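Methylenetetrahydrofolate--tRNA-(uracil-5-)-methyltransferase TrmFO (Thermus thermophilus, PDB 3G5S) probably catalyses the folate- and FAD-dependent methylation of uridine 54 in tRNA to 5-methyluridine, using methylenetetrahydrofolate as carbon donor and NADH or NADPH as reductant. Local coordinates at residues Gln286-Leu289 / Ile290-Pro294; Phe199-Ala202 / Leu203-Ala206; Ala16-Thr19 / Leu20-Gly24. All blocks are in the same frame, centred on the assembly; numbering follows the deposited sequence.

Overall arrangement
All three contacts are local, three to five residues apart along the chain, but lie in two distant regions. Contacts 1 and 2 are neighbours, their centres about 11 Å apart: helix 283-290 and the turn after it lie against helix 193-205, with Leu289 and Met292 of contact 1 touching Phe199, Ala202 and Leu203 of contact 2. Both are partly buried, one flank apolar and the other bearing exposed polar chains. Contact 3, on helix 11-22 of the FAD-binding Rossmann unit, is the buried one, about 45 Å from contact 1 and 50 Å from contact 2, centre to centre. It adds a CH-pi contact and a water bridge to its helical bonds.

Contact 1: residues Gln286-Leu289 / Ile290-Pro294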
loop_
_atom_site.group_PDB
_atom_site.type_symbol
_atom_site.label_atom_id
_atom_site.label_comp_id
_atom_site.label_asym_id
_atom_site.label_seq_id
_atom_site.Cartn_x
_atom_site.Cartn_y
_atom_site.Cartn_z
ATOM N N GLN A 286 2.968 0.431 18.634
ATOM C CA GLN A 286 1.572 0.498 18.236
ATOM C C GLN A 286 0.821 -0.738 18.707
ATOM O O GLN A 286 -0.282 -0.636 19.230
ATOM C CB GLN A 286 1.444 0.624 16.722
ATOM C CG GLN A 286 1.919 1.951 16.160
ATOM C CD GLN A 286 1.621 2.089 14.678
ATOM O OE1 GLN A 286 0.550 1.707 14.213
ATOM N NE2 GLN A 286 2.570 2.641 13.935
ATOM N N LYS A 287 1.406 -1.911 18.505
ATOM C CA LYS A 287 0.744 -3.134 18.935
ATOM C C LYS A 287 0.493 -3.142 20.444
ATOM O O LYS A 287 -0.602 -3.467 20.903
ATOM C CB LYS A 287 1.552 -4.362 18.518
ATOM C CG LYS A 287 0.907 -5.672 18.921
ATOM C CD LYS A 287 1.719 -6.854 18.428
ATOM C CE LYS A 287 1.066 -8.167 18.819
ATOM N NZ LYS A 287 1.846 -9.330 18.314
ATOM N N ARG A 288 1.508 -2.777 21.215
ATOM C CA ARG A 288 1.378 -2.752 22.669
ATOM C C ARG A 288 0.268 -1.800 23.111
ATOM O O ARG A 288 -0.538 -2.119 23.989
ATOM C CB ARG A 288 2.710 -2.357 23.304
ATOM C CG ARG A 288 2.708 -2.424 24.813
ATOM C CD ARG A 288 4.117 -2.293 25.361
ATOM N NE ARG A 288 4.747 -1.040 24.961
ATOM C CZ ARG A 288 4.635 0.103 25.630
ATOM N NH1 ARG A 288 3.913 0.159 26.742
ATOM N NH2 ARG A 288 5.247 1.191 25.182
ATOM N N LEU A 289 0.231 -0.629 22.487
ATOM C CA LEU A 289 -0.760 0.385 22.822
ATOM C C LEU A 289 -2.165 -0.041 22.406
ATOM O O LEU A 289 -3.118 0.077 23.177
ATOM C CB LEU A 289 -0.386 1.716 22.169
ATOM C CG LEU A 289 0.574 2.617 22.951
ATOM C CD1 LEU A 289 -0.209 3.485 23.920
ATOM C CD2 LEU A 289 1.626 1.807 23.705
ATOM N N ILE A 290 -2.292 -0.544 21.182
ATOM C CA ILE A 290 -3.592 -0.955 20.677
ATOM C C ILE A 290 -4.215 -2.016 21.579
ATOM O O ILE A 290 -5.417 -2.005 21.834
ATOM C CB ILE A 290 -3.500 -1.470 19.218
ATOM C CG1 ILE A 290 -3.253 -0.304 18.258
ATOM C CG2 ILE A 290 -4.763 -2.225 18.834
ATOM C CD1 ILE A 290 -2.718 -0.730 16.914
ATOM N N GLN A 291 -3.394 -2.921 22.090
ATOM C CA GLN A 291 -3.944 -4.014 22.870
ATOM C C GLN A 291 -4.340 -3.602 24.294
ATOM O O GLN A 291 -4.848 -4.416 25.058
ATOM C CB GLN A 291 -3.025 -5.238 22.804
ATOM C CG GLN A 291 -2.950 -5.802 21.372
ATOM C CD GLN A 291 -2.230 -7.133 21.275
ATOM O OE1 GLN A 291 -1.392 -7.458 22.117
ATOM N NE2 GLN A 291 -2.547 -7.907 20.239
HETATM N N MSE A 292 -4.139 -2.325 24.624
HETATM C CA MSE A 292 -4.661 -1.741 25.858
HETATM C C MSE A 292 -6.096 -1.239 25.705
HETATM O O MSE A 292 -6.726 -0.862 26.686
HETATM C CB MSE A 292 -3.787 -0.575 26.317
HETATM C CG MSE A 292 -2.369 -0.958 26.665
HETATM SE SE MSE A 292 -1.362 0.579 27.272
HETATM C CE MSE A 292 0.336 -0.321 27.586
ATOM N N ILE A 293 -6.603 -1.208 24.478
ATOM C CA ILE A 293 -7.944 -0.692 24.220
ATOM C C ILE A 293 -8.956 -1.813 24.413
ATOM O O ILE A 293 -8.799 -2.881 23.835
ATOM C CB ILE A 293 -8.047 -0.146 22.783
ATOM C CG1 ILE A 293 -7.059 1.009 22.587
ATOM C CG2 ILE A 293 -9.480 0.271 22.465
ATOM C CD1 ILE A 293 -6.840 1.387 21.128
ATOM N N PRO A 294 -9.991 -1.584 25.239
ATOM C CA PRO A 294 -11.000 -2.630 25.436
ATOM C C PRO A 294 -11.574 -3.114 24.110
ATOM O O PRO A 294 -11.961 -2.303 23.264
ATOM C CB PRO A 294 -12.078 -1.926 26.263
ATOM C CG PRO A 294 -11.347 -0.850 26.993
ATOM C CD PRO A 294 -10.278 -0.381 26.042
#
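The guanidinium of Arg288 meets the methyl CE of selenomethionine Met292 obliquely, NH1 to CE 3.7 Å, while one of its faces is covered by Leu289 CD2, which lies over the centre of the group. NH2 forms a salt bridge with Glu285 OE1, in the preceding residues of the helix. Arg288 and Met292 run side by side in the same direction; the bend in the arginine at chi3 (59°) lets its flat end lie against Leu289 CD2. A second parallel pair, Lys287 and Gln291, is looser: Lys287 CE lies 3.9 Å from Gln291 NE2, and that amide nitrogen is hydrogen-bonded to Ala299 O. The backbone shows where helix 283-290 gives way to a type I beta turn, Ile290 to Ile293. Ile290 N still donates to Gln286 O at 2.8 Å, and Gln291 N to Lys287 O. The next amide, Met292 N, reaches Leu289 O at 3.0 Å, three residues back instead of four, from above the carbonyl plane. Ile290 places CG1 beside its own backbone N (chi1 -72°), bringing that carbon to 3.1 Å from Gln286 O. The buried Gln286 amide is held by Gly305 N at OE1 and by Leu281 O at NE2.

Contact 2: residues Phe199-Ala202 / Leu203-Ala206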
loop_
_atom_site.group_PDB
_atom_site.type_symbol
_atom_site.label_atom_id
_atom_site.label_comp_id
_atom_site.label_asym_id
_atom_site.label_seq_id
_atom_site.Cartn_x
_atom_site.Cartn_y
_atom_site.Cartn_z
ATOM N N PHE A 199 -3.685 4.481 29.182
ATOM C CA PHE A 199 -3.433 4.587 27.754
ATOM C C PHE A 199 -2.692 5.886 27.423
ATOM O O PHE A 199 -1.688 5.888 26.703
ATOM C CB PHE A 199 -4.767 4.512 27.011
ATOM C CG PHE A 199 -4.636 4.467 25.519
ATOM C CD1 PHE A 199 -4.179 3.329 24.879
ATOM C CD2 PHE A 199 -5.005 5.552 24.754
ATOM C CE1 PHE A 199 -4.075 3.285 23.502
ATOM C CE2 PHE A 199 -4.902 5.512 23.378
ATOM C CZ PHE A 199 -4.439 4.373 22.752
ATOM N N HIS A 200 -3.183 6.993 27.969
ATOM C CA HIS A 200 -2.559 8.287 27.749
ATOM C C HIS A 200 -1.115 8.297 28.248
ATOM O O HIS A 200 -0.222 8.787 27.563
ATOM C CB HIS A 200 -3.368 9.397 28.420
ATOM C CG HIS A 200 -2.720 10.741 28.344
ATOM N ND1 HIS A 200 -2.097 11.333 29.422
ATOM C CD2 HIS A 200 -2.584 11.605 27.310
ATOM C CE1 HIS A 200 -1.609 12.505 29.055
ATOM N NE2 HIS A 200 -1.890 12.693 27.779
ATOM N N GLN A 201 -0.883 7.750 29.438
ATOM C CA GLN A 201 0.473 7.665 29.970
ATOM C C GLN A 201 1.382 6.830 29.070
ATOM O O GLN A 201 2.536 7.185 28.831
ATOM C CB GLN A 201 0.458 7.081 31.387
ATOM C CG GLN A 201 0.001 8.053 32.456
ATOM C CD GLN A 201 0.903 9.269 32.549
ATOM O OE1 GLN A 201 2.128 9.149 32.550
ATOM N NE2 GLN A 201 0.300 10.448 32.619
ATOM N N ALA A 202 0.865 5.716 28.568
ATOM C CA ALA A 202 1.653 4.862 27.689
ATOM C C ALA A 202 2.029 5.585 26.394
ATOM O O ALA A 202 3.122 5.393 25.862
ATOM C CB ALA A 202 0.902 3.581 27.387
ATOM N N LEU A 203 1.125 6.419 25.887
ATOM C CA LEU A 203 1.400 7.192 24.678
ATOM C C LEU A 203 2.541 8.179 24.886
ATOM O O LEU A 203 3.332 8.426 23.975
ATOM C CB LEU A 203 0.152 7.949 24.226
ATOM C CG LEU A 203 -0.867 7.160 23.409
ATOM C CD1 LEU A 203 -2.126 7.989 23.218
ATOM C CD2 LEU A 203 -0.281 6.749 22.059
ATOM N N LEU A 204 2.619 8.757 26.078
ATOM C CA LEU A 204 3.642 9.759 26.360
ATOM C C LEU A 204 5.047 9.196 26.161
ATOM O O LEU A 204 5.939 9.892 25.676
ATOM C CB LEU A 204 3.493 10.311 27.782
ATOM C CG LEU A 204 2.227 11.116 28.081
ATOM C CD1 LEU A 204 2.216 11.566 29.537
ATOM C CD2 LEU A 204 2.112 12.309 27.150
ATOM N N GLU A 205 5.230 7.928 26.514
ATOM C CA GLU A 205 6.563 7.336 26.559
ATOM C C GLU A 205 6.899 6.421 25.382
ATOM O O GLU A 205 8.054 6.033 25.203
ATOM C CB GLU A 205 6.741 6.563 27.866
ATOM C CG GLU A 205 6.640 7.420 29.115
ATOM C CD GLU A 205 6.734 6.602 30.389
ATOM O OE1 GLU A 205 6.568 5.365 30.318
ATOM O OE2 GLU A 205 6.971 7.195 31.462
ATOM N N ALA A 206 5.894 6.071 24.589
ATOM C CA ALA A 206 6.081 5.112 23.505
ATOM C C ALA A 206 7.139 5.556 22.495
ATOM O O ALA A 206 7.238 6.737 22.165
ATOM C CB ALA A 206 4.762 4.854 22.809
#
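Leu203 CD1 meets the Phe199 ring obliquely, 3.7 Å from CE2, on the closely packed flank of the last two turns of helix 193-205. One residue further on, Leu204 CG lies over one face of the His200 imidazole, displaced toward its rim. Leu204, with CG beside its backbone N (chi1 -66°), reaches back over the ring, and His200 NE2 is hydrogen-bonded to Ala230 O. On the exposed side packing is sparser: the Gln201 chain bends at chi2 (-61°), laying its amide by Leu204 CD1, with NE2 3.8 Å away, while the side chain of Glu205 comes no closer than CG, 4.1 Å from Gln201 O. Replacing Leu204 with an alanine would probably take the leucine's cover from one face of His200 and leave the Gln201 amide freer to turn. The backbone slackens likewise: Leu203 N donates to Phe199 O at 3.0 Å, but Glu205 N and Ala206 N share Ala202 O through weak bonds as the helix ends. Arg208, beyond that end, bonds through NH2 to Leu203 O and Ala206 O. Leu203 and Leu204 both rest on Ala230 of helix 226-231, and Phe199, Ala202 and Leu203 pack on Leu289 of helix 283-290.

Contact 3: residues Ala16-Thr19 / Leu20-Gly24; sequences AAWT and LLRLG. With EDO (1,2-ethanediol), chain I.
It is the aliphatic CG of Arg22 that lies over the face of the Trp18 indole: CG sits 3.9 Å from the centroid of the five-membered ring and 17° off the ring normal, a CH-pi contact. Arg22 CD follows at 3.4 Å from Trp18 NE1. The two side chains cross at about a right angle, and the bend of the arginine at chi3 (-85°) leaves the guanidinium oblique to the ring, its plane tilted 24° from the indole, with Arg22 NE 3.5 Å from Trp18 CD1. Arg22 NH2 donates to a water 2.7 Å away, in the guanidinium plane. This water in turn donates to Thr19 OG1 at 2.8 Å, tying two side chains one helical turn apart; Thr19 OG1 also bonds to Glu15 O, and Arg22 NH2 to Ala74 O. The helix is that of a beta-alpha-beta unit, strand 4-7, helix 11-22 and strand 27-30, whose glycine-rich strand-to-helix segment, Gly8 to Gly13, is predicted to bind FAD in the Rossmann manner. Successive bonds hold it, among them Leu21 N to Ala17 O at 2.9 Å. A Schellman motif then ends it: Gly24, with positive phi, donates from N to Leu21 O, and Val25 N to Leu20 O. Gly24 O accepts a hydrogen bond from a 1,2-ethanediol probably left by crystallisation. Leu20 and Leu21 pack on Val27, while Leu20 and Leu23 also touch Ala358 of helix 343-361.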
loop_
_atom_site.group_PDB
_atom_site.type_symbol
_atom_site.label_atom_id
_atom_site.label_comp_id
_atom_site.label_asym_id
_atom_site.label_seq_id
_atom_site.Cartn_x
_atom_site.Cartn_y
_atom_site.Cartn_z
ATOM N N ALA A 16 6.834 -2.245 -14.863
ATOM C CA ALA A 16 5.863 -1.989 -15.920
ATOM C C ALA A 16 6.540 -2.046 -17.289
ATOM O O ALA A 16 6.042 -2.695 -18.219
ATOM C CB ALA A 16 5.184 -0.642 -15.716
ATOM N N ALA A 17 7.678 -1.363 -17.412
ATOM C CA ALA A 17 8.432 -1.362 -18.660
ATOM C C ALA A 17 8.826 -2.777 -19.058
ATOM O O ALA A 17 8.674 -3.166 -20.211
ATOM C CB ALA A 17 9.661 -0.471 -18.542
ATOM N N TRP A 18 9.330 -3.555 -18.108
ATOM C CA TRP A 18 9.764 -4.905 -18.432
ATOM C C TRP A 18 8.601 -5.750 -18.945
ATOM O O TRP A 18 8.761 -6.564 -19.860
ATOM C CB TRP A 18 10.389 -5.553 -17.200
ATOM C CG TRP A 18 11.106 -6.828 -17.487
ATOM C CD1 TRP A 18 10.802 -8.067 -17.006
ATOM C CD2 TRP A 18 12.275 -6.986 -18.300
ATOM N NE1 TRP A 18 11.704 -8.991 -17.480
ATOM C CE2 TRP A 18 12.619 -8.352 -18.277
ATOM C CE3 TRP A 18 13.056 -6.104 -19.058
ATOM C CZ2 TRP A 18 13.714 -8.855 -18.979
ATOM C CZ3 TRP A 18 14.144 -6.605 -19.749
ATOM C CH2 TRP A 18 14.462 -7.968 -19.707
ATOM N N THR A 19 7.431 -5.571 -18.347
ATOM C CA THR A 19 6.266 -6.345 -18.746
ATOM C C THR A 19 5.868 -6.029 -20.190
ATOM O O THR A 19 5.611 -6.928 -20.997
ATOM C CB THR A 19 5.083 -6.082 -17.794
ATOM O OG1 THR A 19 5.510 -6.240 -16.435
ATOM C CG2 THR A 19 3.947 -7.048 -18.066
ATOM N N LEU A 20 5.827 -4.742 -20.508
ATOM C CA LEU A 20 5.554 -4.308 -21.865
ATOM C C LEU A 20 6.569 -4.901 -22.846
ATOM O O LEU A 20 6.197 -5.457 -23.884
ATOM C CB LEU A 20 5.576 -2.785 -21.910
ATOM C CG LEU A 20 4.315 -2.111 -21.365
ATOM C CD1 LEU A 20 4.638 -0.798 -20.665
ATOM C CD2 LEU A 20 3.320 -1.884 -22.484
ATOM N N LEU A 21 7.848 -4.787 -22.511
ATOM C CA LEU A 21 8.909 -5.263 -23.388
ATOM C C LEU A 21 8.808 -6.769 -23.627
ATOM O O LEU A 21 8.995 -7.240 -24.751
ATOM C CB LEU A 21 10.279 -4.889 -22.822
ATOM C CG LEU A 21 10.546 -3.384 -22.706
ATOM C CD1 LEU A 21 11.782 -3.112 -21.862
ATOM C CD2 LEU A 21 10.679 -2.746 -24.087
ATOM N N ARG A 22 8.510 -7.520 -22.565
ATOM C CA ARG A 22 8.371 -8.978 -22.647
ATOM C C ARG A 22 7.265 -9.382 -23.605
ATOM O O ARG A 22 7.332 -10.444 -24.231
ATOM C CB ARG A 22 8.068 -9.591 -21.266
ATOM C CG ARG A 22 9.168 -9.430 -20.236
ATOM C CD ARG A 22 9.013 -10.413 -19.099
ATOM N NE ARG A 22 8.119 -10.004 -18.014
ATOM C CZ ARG A 22 7.342 -10.862 -17.350
ATOM N NH1 ARG A 22 7.312 -12.131 -17.716
ATOM N NH2 ARG A 22 6.570 -10.458 -16.355
ATOM N N LEU A 23 6.232 -8.549 -23.681
ATOM C CA LEU A 23 5.103 -8.795 -24.568
ATOM C C LEU A 23 5.302 -8.174 -25.953
ATOM O O LEU A 23 4.385 -8.159 -26.774
ATOM C CB LEU A 23 3.801 -8.312 -23.918
ATOM C CG LEU A 23 3.381 -9.159 -22.706
ATOM C CD1 LEU A 23 2.288 -8.454 -21.927
ATOM C CD2 LEU A 23 2.940 -10.552 -23.126
ATOM N N GLY A 24 6.510 -7.684 -26.216
ATOM C CA GLY A 24 6.849 -7.149 -27.526
ATOM C C GLY A 24 6.309 -5.761 -27.828
ATOM O O GLY A 24 6.200 -5.379 -28.995
HETATM C C1 EDO I . 3.856 -7.268 -30.217
HETATM O O1 EDO I . 5.170 -7.326 -30.779
HETATM C C2 EDO I . 3.137 -6.057 -30.793
HETATM O O2 EDO I . 3.153 -6.112 -32.224
HETATM O O HOH W 1 7.502 -8.034 -15.808
#